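Local coordinates for putative uncharacterized protein (Emericella nidulans, PDB 3PGB) that probably oxidises primary amines as a copper- and topaquinone-dependent amine oxidase, a dimeric enzyme that also carries bound calcium, at residues D201-L204 with G209-L212; D205-T210 with L256-K261; L599-Q604 with L688-N693. All blocks are in the same frame, centred on the assembly; numbering follows the deposited sequence.

Interaction 1: D201-L204 with G209-L212; sequences DITL and GTAL. With NAG (2-acetamido-2-deoxy-beta-D-glucopyranose), chain G.
Thr203 and Gly209 join helix 200-207, at its middle, to the chain that leaves it, through two hydrogen bonds. From CB of Thr203, which lies 3.4 Å from Gly209 O, the side chain branches. Its hydroxyl OG1 sits between the backbone N and the carbonyl carbon (chi1 69°) and meets Gly209 O at 2.7 Å, tilted moderately out of the carbonyl plane. Ala200 O, one turn back, is a second carbonyl partner of OG1, so the one proton must serve both. The same OG1 accepts a hydrogen bond from a water 2.8 Å away, which in turn accepts the N-H of Ala211, so the hydroxyl holds Gly209 directly and Ala211 through the water. The second direct bond runs between backbones: Gly209 N reaches Thr203 O at 3.3 Å with an N-H...O angle of 161°. The arrangement is a chain reversal after a helix: Asn208, with positive phi, leaves the helical conformation and the chain turns back.

Beside this polar junction, Leu204 CG rests against Thr210 CG2 at 3.9 Å, the two side chains crossing obliquely. Thr210 OG1 accepts the N-H of an N-acetylglucosamine attached to the protein, N2 to OG1 2.9 Å.

Thr203 and Ala211 both pack on Leu219 of strand 219-223 and Phe240 of strand 235-242, while Ile202 touches Phe290, Arg291 and Tyr294 of helix 287-294.

Interaction 2: D205-T210 with L256-K261; sequences DLWNGT and LGLYLK. With NAG (2-acetamido-2-deoxy-beta-D-glucopyranose), chain G.
The indole of Trp207 lies between two leucines. Leu256 CD1 covers one face, and CB of Leu206, the preceding residue in the helix, covers the opposite one; both are offset toward the rim. The Leu256 methyl makes a CH-pi contact, 3.6 Å from CD1 to the centroid of the Trp207 six-membered ring and 22° off the ring normal. It comes closest at the fused side of the ring, with CD1 3.4 Å from Trp207 CE3. Further along the same leucine, CB stands 3.7 Å from Trp207 CZ2, so the side chain slants across the indole rather than touching it at a single point.

The edge has two different neighbours. Leu258 CB meets the far corner of the six-membered ring at Trp207 CH2, 3.8 Å away and in the ring plane, and its CD2 lies almost as near. Where the ring edge is polar, a water in the plane accepts the N-H of Trp207 at 2.9 Å from NE1. It also lies very close to Leu256 O, to which it appears to donate, and so probably links the indole nitrogen to the strand backbone.

With CG anti to the carbonyl carbon (chi1 -36°), Trp207 reaches from helix 200-207 to strand 255-263. Gly257 separates the two leucines in sequence, and both start out toward the helix, Leu256 meeting the ring face and Leu258 its edge. The contact is mainly apolar packing, with one water at the polar edge, of helix 200-207 against the middle strand of a five-stranded antiparallel sheet. Around it, Pro304 touches Trp207 and Leu256, Tyr279 of strand 273-279 touches Leu206 and Leu258, and helix 287-294 contributes Tyr294 against Leu206 and Phe290 against Leu258.

Interaction 3: L599-Q604 with L688-N693; sequences LHVVNQ and LVVWLN. With CA (calcium ion), chain F.
Val601 packs against Leu688 and Val690 in a buried, wholly apolar contact between strands 597-603 and 686-698 of the copper amine oxidase enzyme domain. The strands are not direct partners: each pairs antiparallel with strand 548-562, and the nearest CA atoms across the contact, those of Val601 and Val690, are 8.6 Å apart.

The two methyls of Val601 divide the work. CG1, anti to the backbone N (chi1 -179°), meets Leu688 CD1 at 3.9 Å, whereas CG2 meets Val690 CG2 at 3.8 Å. In both pairs the side chains run past one another in opposite directions. Leu688 and Val690, two apart in their strand, present their side chains on the same side and receive the one valine.

Leu688 also serves a metal through its backbone. Its carbonyl O binds a calcium ion at 2.4 Å, and its N-H is accepted by a water that is itself a calcium ligand. Asp541, Phe542, Asp543 and Asp687 complete the site, and the nearest side-chain atoms of Phe542 and Val601 are about 4 Å apart, so the apolar cluster adjoins the metal.

Ile551 of strand 548-562 touches both Val601 and Leu688, while Val648 of strand 646-650 packs on Leu688. Strand 597-603 also pairs with strand 613-619.

In the fold
Interactions 1 and 2 are neighbours, their centres about 7 Å apart. Both use helix 200-207 and share Gly209 and Thr210, and along the chain interaction 2 begins where interaction 1 is still closing. Interaction 1 holds the glycan-contacting turn against the helix, and interaction 2 packs Trp207 of the helix on strand 255-263 of the five-stranded antiparallel sheet, in a peripheral part of the subunit. Interaction 3 follows both, beside a calcium ion. Its centre lies about 56 Å from that of interaction 1 and about 51 Å from that of interaction 2, on the opposite side of the chain's centre. The first two thus belong to the N-terminal part of the chain, the third to the enzyme domain.

Interaction 1: D201-L204 with G209-L212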
loop_
_atom_site.group_PDB
_atom_site.type_symbol
_atom_site.label_atom_id
_atom_site.label_comp_id
_atom_site.label_asym_id
_atom_site.label_seq_id
_atom_site.Cartn_x
_atom_site.Cartn_y
_atom_site.Cartn_z
ATOM N N ASP A 201 21.966 -39.185 26.547
ATOM C CA ASP A 201 23.024 -39.735 25.706
ATOM C C ASP A 201 22.726 -39.495 24.223
ATOM O O ASP A 201 23.643 -39.261 23.433
ATOM C CB ASP A 201 23.211 -41.232 25.982
ATOM C CG ASP A 201 21.995 -42.053 25.597
ATOM O OD1 ASP A 201 20.862 -41.649 25.949
ATOM O OD2 ASP A 201 22.168 -43.106 24.942
ATOM N N ILE A 202 21.447 -39.553 23.859
ATOM C CA ILE A 202 21.020 -39.344 22.477
ATOM C C ILE A 202 21.105 -37.876 22.072
ATOM O O ILE A 202 21.563 -37.575 20.975
ATOM C CB ILE A 202 19.592 -39.869 22.226
ATOM C CG1 ILE A 202 19.576 -41.399 22.323
ATOM C CG2 ILE A 202 19.090 -39.421 20.857
ATOM C CD1 ILE A 202 18.197 -42.008 22.183
ATOM N N THR A 203 20.685 -36.971 22.954
ATOM C CA THR A 203 20.760 -35.531 22.659
ATOM C C THR A 203 22.202 -35.032 22.630
ATOM O O THR A 203 22.492 -34.017 22.005
ATOM C CB THR A 203 19.918 -34.663 23.637
ATOM O OG1 THR A 203 20.494 -34.675 24.954
ATOM C CG2 THR A 203 18.477 -35.158 23.688
ATOM N N LEU A 204 23.098 -35.749 23.308
ATOM C CA LEU A 204 24.535 -35.456 23.263
ATOM C C LEU A 204 25.130 -35.892 21.930
ATOM O O LEU A 204 25.968 -35.197 21.359
ATOM C CB LEU A 204 25.276 -36.162 24.410
ATOM C CG LEU A 204 25.533 -35.350 25.681
ATOM C CD1 LEU A 204 25.967 -36.264 26.821
ATOM C CD2 LEU A 204 26.584 -34.271 25.416
ATOM N N GLY A 209 24.464 -31.669 23.110
ATOM C CA GLY A 209 23.687 -30.899 24.080
ATOM C C GLY A 209 22.814 -31.705 25.026
ATOM O O GLY A 209 22.582 -32.892 24.818
ATOM N N THR A 210 22.349 -31.044 26.083
ATOM C CA THR A 210 21.415 -31.641 27.031
ATOM C C THR A 210 20.432 -30.593 27.540
ATOM O O THR A 210 20.770 -29.412 27.649
ATOM C CB THR A 210 22.136 -32.246 28.266
ATOM O OG1 THR A 210 23.011 -31.269 28.844
ATOM C CG2 THR A 210 22.938 -33.483 27.896
ATOM N N ALA A 211 19.214 -31.041 27.837
ATOM C CA ALA A 211 18.238 -30.263 28.601
ATOM C C ALA A 211 17.849 -31.074 29.838
ATOM O O ALA A 211 17.099 -32.046 29.741
ATOM C CB ALA A 211 17.009 -29.953 27.755
ATOM N N LEU A 212 18.388 -30.683 30.991
ATOM C CA LEU A 212 18.107 -31.366 32.259
ATOM C C LEU A 212 17.581 -30.452 33.381
ATOM O O LEU A 212 17.092 -30.943 34.398
ATOM C CB LEU A 212 19.367 -32.088 32.733
ATOM C CG LEU A 212 20.047 -32.966 31.681
ATOM C CD1 LEU A 212 21.370 -33.506 32.212
ATOM C CD2 LEU A 212 19.123 -34.097 31.244
HETATM C C1 NAG G . 25.547 -31.430 32.456
HETATM C C2 NAG G . 26.102 -32.139 31.223
HETATM C C3 NAG G . 25.628 -33.593 31.189
HETATM C C4 NAG G . 25.893 -34.304 32.522
HETATM C C5 NAG G . 25.455 -33.436 33.713
HETATM C C6 NAG G . 25.829 -34.064 35.062
HETATM C C7 NAG G . 26.504 -31.183 28.972
HETATM C C8 NAG G . 25.897 -30.444 27.814
HETATM N N2 NAG G . 25.694 -31.435 30.014
HETATM O O3 NAG G . 26.267 -34.279 30.129
HETATM O O4 NAG G . 25.219 -35.551 32.549
HETATM O O5 NAG G . 25.990 -32.119 33.614
HETATM O O6 NAG G . 27.228 -34.250 35.186
HETATM O O7 NAG G . 27.687 -31.518 28.909
HETATM O O HOH W 1 18.912 -33.942 27.156
#

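Interaction 2: D205-T210 with L256-K261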
loop_
_atom_site.group_PDB
_atom_site.type_symbol
_atom_site.label_atom_id
_atom_site.label_comp_id
_atom_site.label_asym_id
_atom_site.label_seq_id
_atom_site.Cartn_x
_atom_site.Cartn_y
_atom_site.Cartn_z
ATOM N N ASP A 205 24.700 -37.054 21.447
ATOM C CA ASP A 205 25.206 -37.604 20.190
ATOM C C ASP A 205 24.669 -36.840 18.974
ATOM O O ASP A 205 25.328 -36.755 17.936
ATOM C CB ASP A 205 24.825 -39.079 20.075
ATOM C CG ASP A 205 25.587 -39.792 18.980
ATOM O OD1 ASP A 205 26.834 -39.773 19.030
ATOM O OD2 ASP A 205 24.945 -40.375 18.078
ATOM N N LEU A 206 23.474 -36.280 19.120
ATOM C CA LEU A 206 22.768 -35.669 18.007
ATOM C C LEU A 206 23.254 -34.239 17.816
ATOM O O LEU A 206 23.517 -33.816 16.689
ATOM C CB LEU A 206 21.254 -35.714 18.274
ATOM C CG LEU A 206 20.257 -36.079 17.166
ATOM C CD1 LEU A 206 20.799 -37.107 16.194
ATOM C CD2 LEU A 206 18.979 -36.607 17.813
ATOM N N TRP A 207 23.390 -33.504 18.923
ATOM C CA TRP A 207 23.697 -32.071 18.884
ATOM C C TRP A 207 24.702 -31.573 19.942
ATOM O O TRP A 207 24.786 -30.365 20.181
ATOM C CB TRP A 207 22.408 -31.270 19.064
ATOM C CG TRP A 207 21.188 -31.847 18.425
ATOM C CD1 TRP A 207 20.965 -32.036 17.091
ATOM C CD2 TRP A 207 20.004 -32.279 19.095
ATOM N NE1 TRP A 207 19.718 -32.570 16.891
ATOM C CE2 TRP A 207 19.106 -32.730 18.106
ATOM C CE3 TRP A 207 19.616 -32.337 20.436
ATOM C CZ2 TRP A 207 17.836 -33.231 18.419
ATOM C CZ3 TRP A 207 18.353 -32.832 20.747
ATOM C CH2 TRP A 207 17.483 -33.273 19.742
ATOM N N ASN A 208 25.462 -32.481 20.561
ATOM C CA ASN A 208 26.380 -32.132 21.666
ATOM C C ASN A 208 25.696 -31.304 22.755
ATOM O O ASN A 208 26.276 -30.352 23.267
ATOM C CB ASN A 208 27.635 -31.399 21.146
ATOM C CG ASN A 208 28.529 -32.283 20.279
ATOM O OD1 ASN A 208 28.471 -33.513 20.349
ATOM N ND2 ASN A 208 29.371 -31.655 19.462
ATOM N N GLY A 209 24.464 -31.669 23.110
ATOM C CA GLY A 209 23.687 -30.899 24.080
ATOM C C GLY A 209 22.814 -31.705 25.026
ATOM O O GLY A 209 22.582 -32.892 24.818
ATOM N N THR A 210 22.349 -31.044 26.083
ATOM C CA THR A 210 21.415 -31.641 27.031
ATOM C C THR A 210 20.432 -30.593 27.540
ATOM O O THR A 210 20.770 -29.412 27.649
ATOM C CB THR A 210 22.136 -32.246 28.266
ATOM O OG1 THR A 210 23.011 -31.269 28.844
ATOM C CG2 THR A 210 22.938 -33.483 27.896
ATOM N N LEU A 256 15.471 -28.279 16.506
ATOM C CA LEU A 256 16.366 -29.451 16.429
ATOM C C LEU A 256 15.723 -30.726 15.869
ATOM O O LEU A 256 16.434 -31.616 15.406
ATOM C CB LEU A 256 16.999 -29.733 17.790
ATOM C CG LEU A 256 17.932 -28.654 18.348
ATOM C CD1 LEU A 256 18.592 -29.158 19.629
ATOM C CD2 LEU A 256 18.989 -28.240 17.323
ATOM N N GLY A 257 14.396 -30.827 15.931
ATOM C CA GLY A 257 13.655 -31.806 15.128
ATOM C C GLY A 257 13.295 -33.117 15.797
ATOM O O GLY A 257 12.997 -34.097 15.111
ATOM N N LEU A 258 13.321 -33.143 17.126
ATOM C CA LEU A 258 12.921 -34.316 17.885
ATOM C C LEU A 258 11.694 -33.927 18.692
ATOM O O LEU A 258 11.733 -32.966 19.459
ATOM C CB LEU A 258 14.063 -34.767 18.797
ATOM C CG LEU A 258 13.840 -36.008 19.666
ATOM C CD1 LEU A 258 13.425 -37.216 18.831
ATOM C CD2 LEU A 258 15.099 -36.307 20.456
ATOM N N TYR A 259 10.608 -34.671 18.509
ATOM C CA TYR A 259 9.312 -34.306 19.070
ATOM C C TYR A 259 8.822 -35.325 20.094
ATOM O O TYR A 259 9.174 -36.505 20.031
ATOM C CB TYR A 259 8.294 -34.137 17.950
ATOM C CG TYR A 259 8.801 -33.246 16.838
ATOM C CD1 TYR A 259 8.478 -31.897 16.793
ATOM C CD2 TYR A 259 9.624 -33.753 15.842
ATOM C CE1 TYR A 259 8.947 -31.087 15.779
ATOM C CE2 TYR A 259 10.105 -32.951 14.828
ATOM C CZ TYR A 259 9.764 -31.622 14.802
ATOM O OH TYR A 259 10.240 -30.842 13.786
ATOM N N LEU A 260 8.008 -34.845 21.033
ATOM C CA LEU A 260 7.596 -35.620 22.200
ATOM C C LEU A 260 6.132 -35.349 22.503
ATOM O O LEU A 260 5.779 -34.231 22.862
ATOM C CB LEU A 260 8.452 -35.226 23.409
ATOM C CG LEU A 260 8.030 -35.745 24.787
ATOM C CD1 LEU A 260 8.065 -37.276 24.813
ATOM C CD2 LEU A 260 8.919 -35.155 25.880
ATOM N N LYS A 261 5.292 -36.373 22.360
ATOM C CA LYS A 261 3.867 -36.254 22.651
ATOM C C LYS A 261 3.592 -36.688 24.091
ATOM O O LYS A 261 4.086 -37.726 24.543
ATOM C CB LYS A 261 3.047 -37.090 21.664
ATOM C CG LYS A 261 1.572 -36.696 21.571
ATOM C CD LYS A 261 0.799 -37.635 20.651
ATOM C CE LYS A 261 -0.634 -37.166 20.418
ATOM N NZ LYS A 261 -1.373 -38.067 19.478
HETATM C C1 NAG G . 25.547 -31.430 32.456
HETATM C C2 NAG G . 26.102 -32.139 31.223
HETATM C C3 NAG G . 25.628 -33.593 31.189
HETATM C C4 NAG G . 25.893 -34.304 32.522
HETATM C C5 NAG G . 25.455 -33.436 33.713
HETATM C C6 NAG G . 25.829 -34.064 35.062
HETATM C C7 NAG G . 26.504 -31.183 28.972
HETATM C C8 NAG G . 25.897 -30.444 27.814
HETATM N N2 NAG G . 25.694 -31.435 30.014
HETATM O O3 NAG G . 26.267 -34.279 30.129
HETATM O O4 NAG G . 25.219 -35.551 32.549
HETATM O O5 NAG G . 25.990 -32.119 33.614
HETATM O O6 NAG G . 27.228 -34.250 35.186
HETATM O O7 NAG G . 27.687 -31.518 28.909
HETATM O O HOH W 2 18.202 -33.142 14.466
#

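Interaction 3: L599-Q604 with L688-N693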
loop_
_atom_site.group_PDB
_atom_site.type_symbol
_atom_site.label_atom_id
_atom_site.label_comp_id
_atom_site.label_asym_id
_atom_site.label_seq_id
_atom_site.Cartn_x
_atom_site.Cartn_y
_atom_site.Cartn_z
ATOM N N LEU A 599 -16.882 -0.987 -0.362
ATOM C CA LEU A 599 -17.678 -1.154 0.848
ATOM C C LEU A 599 -17.789 0.178 1.580
ATOM O O LEU A 599 -16.774 0.779 1.926
ATOM C CB LEU A 599 -17.029 -2.200 1.742
ATOM C CG LEU A 599 -17.823 -2.592 2.979
ATOM C CD1 LEU A 599 -17.748 -4.101 3.219
ATOM C CD2 LEU A 599 -17.321 -1.811 4.170
ATOM N N HIS A 600 -19.022 0.639 1.794
ATOM C CA HIS A 600 -19.289 1.948 2.388
ATOM C C HIS A 600 -20.088 1.811 3.679
ATOM O O HIS A 600 -21.023 1.024 3.745
ATOM C CB HIS A 600 -20.108 2.822 1.431
ATOM C CG HIS A 600 -19.483 3.027 0.088
ATOM N ND1 HIS A 600 -20.181 3.560 -0.971
ATOM C CD2 HIS A 600 -18.234 2.777 -0.372
ATOM C CE1 HIS A 600 -19.389 3.639 -2.025
ATOM N NE2 HIS A 600 -18.203 3.164 -1.691
ATOM N N VAL A 601 -19.737 2.594 4.693
ATOM C CA VAL A 601 -20.531 2.669 5.913
ATOM C C VAL A 601 -21.261 3.994 5.852
ATOM O O VAL A 601 -20.634 5.041 5.968
ATOM C CB VAL A 601 -19.659 2.594 7.194
ATOM C CG1 VAL A 601 -20.537 2.639 8.434
ATOM C CG2 VAL A 601 -18.828 1.336 7.194
ATOM N N VAL A 602 -22.576 3.948 5.645
ATOM C CA VAL A 602 -23.356 5.155 5.353
ATOM C C VAL A 602 -24.517 5.360 6.321
ATOM O O VAL A 602 -24.875 4.463 7.082
ATOM C CB VAL A 602 -23.941 5.124 3.918
ATOM C CG1 VAL A 602 -22.872 4.767 2.905
ATOM C CG2 VAL A 602 -25.101 4.152 3.832
ATOM N N ASN A 603 -25.098 6.554 6.282
ATOM C CA ASN A 603 -26.323 6.846 7.016
ATOM C C ASN A 603 -27.397 7.257 6.023
ATOM O O ASN A 603 -27.367 8.365 5.482
ATOM C CB ASN A 603 -26.097 7.946 8.052
ATOM C CG ASN A 603 -27.322 8.197 8.913
ATOM O OD1 ASN A 603 -28.447 7.917 8.509
ATOM N ND2 ASN A 603 -27.105 8.735 10.104
ATOM N N GLN A 604 -28.343 6.350 5.786
ATOM C CA GLN A 604 -29.399 6.577 4.807
ATOM C C GLN A 604 -30.347 7.702 5.198
ATOM O O GLN A 604 -31.008 8.266 4.344
ATOM C CB GLN A 604 -30.206 5.303 4.587
ATOM C CG GLN A 604 -29.436 4.161 3.967
ATOM C CD GLN A 604 -30.331 2.974 3.690
ATOM O OE1 GLN A 604 -31.065 2.955 2.700
ATOM N NE2 GLN A 604 -30.287 1.973 4.573
ATOM N N LEU A 688 -24.230 -0.300 13.906
ATOM C CA LEU A 688 -23.422 -1.433 13.456
ATOM C C LEU A 688 -21.965 -1.273 13.873
ATOM O O LEU A 688 -21.506 -0.166 14.176
ATOM C CB LEU A 688 -23.548 -1.629 11.935
ATOM C CG LEU A 688 -23.415 -0.413 11.016
ATOM C CD1 LEU A 688 -21.969 0.066 10.958
ATOM C CD2 LEU A 688 -23.944 -0.730 9.611
ATOM N N VAL A 689 -21.258 -2.398 13.914
ATOM C CA VAL A 689 -19.824 -2.422 14.150
ATOM C C VAL A 689 -19.187 -3.160 12.986
ATOM O O VAL A 689 -19.614 -4.263 12.636
ATOM C CB VAL A 689 -19.482 -3.162 15.453
ATOM C CG1 VAL A 689 -17.976 -3.178 15.680
ATOM C CG2 VAL A 689 -20.185 -2.527 16.615
ATOM N N VAL A 690 -18.180 -2.549 12.372
ATOM C CA VAL A 690 -17.425 -3.200 11.317
ATOM C C VAL A 690 -16.166 -3.800 11.933
ATOM O O VAL A 690 -15.365 -3.091 12.529
ATOM C CB VAL A 690 -17.065 -2.216 10.205
ATOM C CG1 VAL A 690 -16.327 -2.932 9.075
ATOM C CG2 VAL A 690 -18.322 -1.540 9.686
ATOM N N TRP A 691 -16.029 -5.117 11.807
ATOM C CA TRP A 691 -14.865 -5.850 12.292
ATOM C C TRP A 691 -13.950 -6.154 11.102
ATOM O O TRP A 691 -14.347 -6.860 10.181
ATOM C CB TRP A 691 -15.303 -7.157 12.968
ATOM C CG TRP A 691 -16.351 -6.987 14.023
ATOM C CD1 TRP A 691 -17.702 -6.977 13.843
ATOM C CD2 TRP A 691 -16.138 -6.807 15.427
ATOM N NE1 TRP A 691 -18.345 -6.798 15.044
ATOM C CE2 TRP A 691 -17.406 -6.691 16.033
ATOM C CE3 TRP A 691 -14.999 -6.732 16.231
ATOM C CZ2 TRP A 691 -17.566 -6.505 17.406
ATOM C CZ3 TRP A 691 -15.161 -6.549 17.596
ATOM C CH2 TRP A 691 -16.434 -6.439 18.169
ATOM N N LEU A 692 -12.731 -5.619 11.127
ATOM C CA LEU A 692 -11.809 -5.712 9.987
ATOM C C LEU A 692 -10.585 -6.539 10.320
ATOM O O LEU A 692 -10.000 -6.375 11.394
ATOM C CB LEU A 692 -11.329 -4.321 9.578
ATOM C CG LEU A 692 -12.394 -3.330 9.138
ATOM C CD1 LEU A 692 -11.762 -1.962 8.993
ATOM C CD2 LEU A 692 -13.056 -3.790 7.837
ATOM N N ASN A 693 -10.189 -7.410 9.393
ATOM C CA ASN A 693 -8.926 -8.129 9.508
ATOM C C ASN A 693 -7.831 -7.497 8.655
ATOM O O ASN A 693 -8.007 -7.291 7.451
ATOM C CB ASN A 693 -9.088 -9.600 9.118
ATOM C CG ASN A 693 -9.699 -10.441 10.226
ATOM O OD1 ASN A 693 -9.463 -10.198 11.410
ATOM N ND2 ASN A 693 -10.477 -11.444 9.843
HETATM CA CA CA F . -21.797 2.046 15.077
HETATM O O HOH W 3 -23.267 2.521 13.083
#